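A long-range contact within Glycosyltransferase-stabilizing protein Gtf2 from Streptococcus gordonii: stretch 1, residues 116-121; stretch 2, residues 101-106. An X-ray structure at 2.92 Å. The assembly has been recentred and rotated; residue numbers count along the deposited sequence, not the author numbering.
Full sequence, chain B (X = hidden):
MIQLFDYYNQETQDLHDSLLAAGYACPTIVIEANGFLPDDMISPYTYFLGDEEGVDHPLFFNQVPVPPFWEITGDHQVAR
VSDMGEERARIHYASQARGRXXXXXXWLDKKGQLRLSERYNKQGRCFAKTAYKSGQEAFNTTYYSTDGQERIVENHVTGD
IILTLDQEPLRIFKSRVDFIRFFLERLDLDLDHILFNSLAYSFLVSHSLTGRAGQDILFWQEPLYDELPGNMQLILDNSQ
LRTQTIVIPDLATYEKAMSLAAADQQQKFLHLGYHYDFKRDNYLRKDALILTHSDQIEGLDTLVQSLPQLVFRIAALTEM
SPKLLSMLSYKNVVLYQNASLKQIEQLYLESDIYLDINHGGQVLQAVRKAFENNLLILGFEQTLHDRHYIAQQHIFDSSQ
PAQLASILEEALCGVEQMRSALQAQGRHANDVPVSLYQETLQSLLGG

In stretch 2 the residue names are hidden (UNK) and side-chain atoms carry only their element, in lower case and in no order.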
# COMPACT_ATOMS: atom_id res chain seq x y z
N LEU B 116 -13.75 7.87 -5.88
CA LEU B 116 -15.14 8.16 -5.57
C LEU B 116 -15.29 9.55 -4.96
O LEU B 116 -14.43 10.00 -4.20
CB LEU B 116 -15.72 7.14 -4.59
CG LEU B 116 -15.56 5.67 -4.92
CD1 LEU B 116 -16.21 4.84 -3.83
CD2 LEU B 116 -16.15 5.36 -6.29
N SER B 117 -16.39 10.21 -5.31
CA SER B 117 -16.89 11.37 -4.58
C SER B 117 -18.28 11.01 -4.07
O SER B 117 -19.21 10.87 -4.86
CB SER B 117 -16.95 12.62 -5.46
OG SER B 117 -15.66 13.02 -5.89
N GLU B 118 -18.41 10.85 -2.76
CA GLU B 118 -19.70 10.57 -2.15
C GLU B 118 -20.25 11.87 -1.57
O GLU B 118 -19.57 12.55 -0.81
CB GLU B 118 -19.56 9.49 -1.07
CG GLU B 118 -18.93 8.20 -1.60
CD GLU B 118 -18.78 7.12 -0.55
OE1 GLU B 118 -19.32 6.01 -0.75
OE2 GLU B 118 -18.12 7.38 0.48
N ARG B 119 -21.48 12.21 -1.96
CA ARG B 119 -22.04 13.53 -1.73
C ARG B 119 -23.11 13.50 -0.66
O ARG B 119 -23.95 12.59 -0.63
CB ARG B 119 -22.63 14.10 -3.02
CG ARG B 119 -21.90 13.66 -4.27
CD ARG B 119 -21.56 14.84 -5.14
NE ARG B 119 -20.94 14.42 -6.40
CZ ARG B 119 -20.02 15.13 -7.05
NH1 ARG B 119 -19.60 16.28 -6.55
NH2 ARG B 119 -19.52 14.67 -8.18
N TYR B 120 -23.10 14.51 0.21
CA TYR B 120 -24.01 14.59 1.33
C TYR B 120 -24.91 15.81 1.20
O TYR B 120 -24.53 16.82 0.60
CB TYR B 120 -23.23 14.62 2.66
CG TYR B 120 -22.57 13.30 2.97
CD1 TYR B 120 -21.42 12.91 2.31
CD2 TYR B 120 -23.09 12.45 3.93
CE1 TYR B 120 -20.81 11.70 2.58
CE2 TYR B 120 -22.49 11.24 4.22
CZ TYR B 120 -21.35 10.87 3.54
OH TYR B 120 -20.74 9.66 3.82
N ASN B 121 -26.12 15.69 1.74
CA ASN B 121 -27.12 16.74 1.69
C ASN B 121 -27.19 17.44 3.05
O ASN B 121 -26.40 17.18 3.96
CB ASN B 121 -28.47 16.15 1.27
CG ASN B 121 -28.90 14.99 2.15
OD1 ASN B 121 -28.51 14.89 3.31
ND2 ASN B 121 -29.73 14.11 1.59
N UNK B 101 -19.13 21.04 8.50
CA UNK B 101 -20.27 20.23 8.08
C UNK B 101 -19.92 19.49 6.79
O UNK B 101 -19.32 20.07 5.88
c UNK B 101 -22.72 20.40 9.98
c UNK B 101 -21.47 22.55 9.91
c UNK B 101 -21.51 21.10 7.87
c UNK B 101 -22.28 21.57 9.11
N UNK B 102 -20.30 18.22 6.73
CA UNK B 102 -19.85 17.36 5.64
C UNK B 102 -20.69 17.62 4.40
O UNK B 102 -21.91 17.44 4.41
c UNK B 102 -19.41 15.01 4.90
c UNK B 102 -19.92 15.87 6.04
c UNK B 102 -19.11 15.63 7.30
N UNK B 103 -20.03 18.04 3.33
CA UNK B 103 -20.62 18.20 2.01
C UNK B 103 -20.30 16.99 1.13
O UNK B 103 -21.21 16.30 0.66
n UNK B 103 -18.33 21.81 -2.57
c UNK B 103 -20.10 19.50 1.37
c UNK B 103 -20.27 19.61 -0.14
c UNK B 103 -19.41 20.88 -2.15
c UNK B 103 -19.54 20.85 -0.64
N UNK B 104 -19.02 16.74 0.90
CA UNK B 104 -18.57 15.71 -0.02
C UNK B 104 -17.29 15.08 0.53
O UNK B 104 -16.39 15.80 0.95
c UNK B 104 -17.60 15.50 -2.42
n UNK B 104 -16.34 15.82 -4.46
c UNK B 104 -17.24 16.34 -3.63
o UNK B 104 -17.76 17.44 -3.81
c UNK B 104 -18.34 16.33 -1.40
N UNK B 105 -17.22 13.75 0.51
CA UNK B 105 -16.02 13.03 0.94
C UNK B 105 -15.43 12.32 -0.27
O UNK B 105 -16.12 11.56 -0.96
c UNK B 105 -17.46 11.10 1.74
c UNK B 105 -16.32 12.05 2.09
c UNK B 105 -15.07 11.27 2.46
N UNK B 106 -14.14 12.56 -0.52
CA UNK B 106 -13.45 12.12 -1.73
C UNK B 106 -12.52 10.96 -1.39
O UNK B 106 -11.46 11.18 -0.80
c UNK B 106 -13.46 14.11 -3.30
c UNK B 106 -12.65 13.28 -2.33
o UNK B 106 -12.89 15.04 -3.90
o UNK B 106 -14.67 13.83 -3.45

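Stretch 101-106 contributes a strand that runs antiparallel to the strand 116-120; their axes approach to 4.6 Å, with their N-to-C directions 164° apart. The side chains of 101-106 can be read from their atoms, position by position.

Position 101 carries four carbons, forked at the second. Its side chain is out of reach of the partner strand and touches nothing there. A short branched hydrocarbon of this shape, with the fork one carbon beyond CB, is leucine: Leu101.

At position 102 three carbons are present, one bearing the other two, so the branch lies at CB itself. One methyl sits over a face of the Tyr120 ring, and the backbone O of this residue is 3.6 Å from Tyr120 CB. Branching at CB with no heteroatom identifies Val102. Its CG1 lies 4.2 Å from the centroid of the Tyr120 ring and 23° off the ring normal, a CH-pi contact.

Position 103 has four carbons in a row ending in nitrogen, an extended chain with every chi angle near t. Its CA-to-CB bond points away from the other strand, and the contact is made through the backbone: Tyr120 N donates a hydrogen bond of 2.6 Å to the O of position 103. The unbranched chain with a terminal amine is Lys103, and its exposed setting suits a charged end.

Position 104 shows three carbons, the third carrying one oxygen and one nitrogen, the pattern of a carboxamide. It pairs with Arg119, and its end comes close to both Arg119 and Ser117. Three carbons before the amide heteroatoms make this Gln104 rather than the shorter asparagine. Gln104 OE1 lies 3.5 Å from Arg119 NH1, and Gln104 NE2 is 3.2 Å from Ser117 OG.

Position 105 again has one carbon carrying two others. It is paired with Glu118, and one of its methyls approaches the edge of the Tyr120 ring. This is Val105; its CG1 is 3.5 Å from Tyr120 CE1 and 3.9 Å from Glu118 CB.

Position 106 has two carbons, the second bearing two oxygens, and one oxygen accepts a hydrogen bond from the hydroxyl of Ser117. Such a short carboxylate is Asp106. The bond from Ser117 OG to Asp106 OD1 measures 2.8 Å, and the same OD1 accepts a 2.8 Å hydrogen bond from Gln104 NE2.

The backbone sets the register. Glu118 and Val105 form a hydrogen-bonded pair, with Glu118 N to Val105 O and Val105 N to Glu118 O both at 3.0 Å, while Ser117 with Asp106 and Arg119 with Gln104 are the flanking non-hydrogen-bonded pairs. Alternation along the strands places these two flanking pairs on one face, where Asp106 OD1 joins Ser117 and Gln104 in a polar cluster. Glu118 and Val105 share the other face. Tyr120 adds apolar packing, its ring meeting Val102 over a face and Val105 at an edge. Together the strands bury 436 Å².

Stretch 2 101-106: LVKQVD
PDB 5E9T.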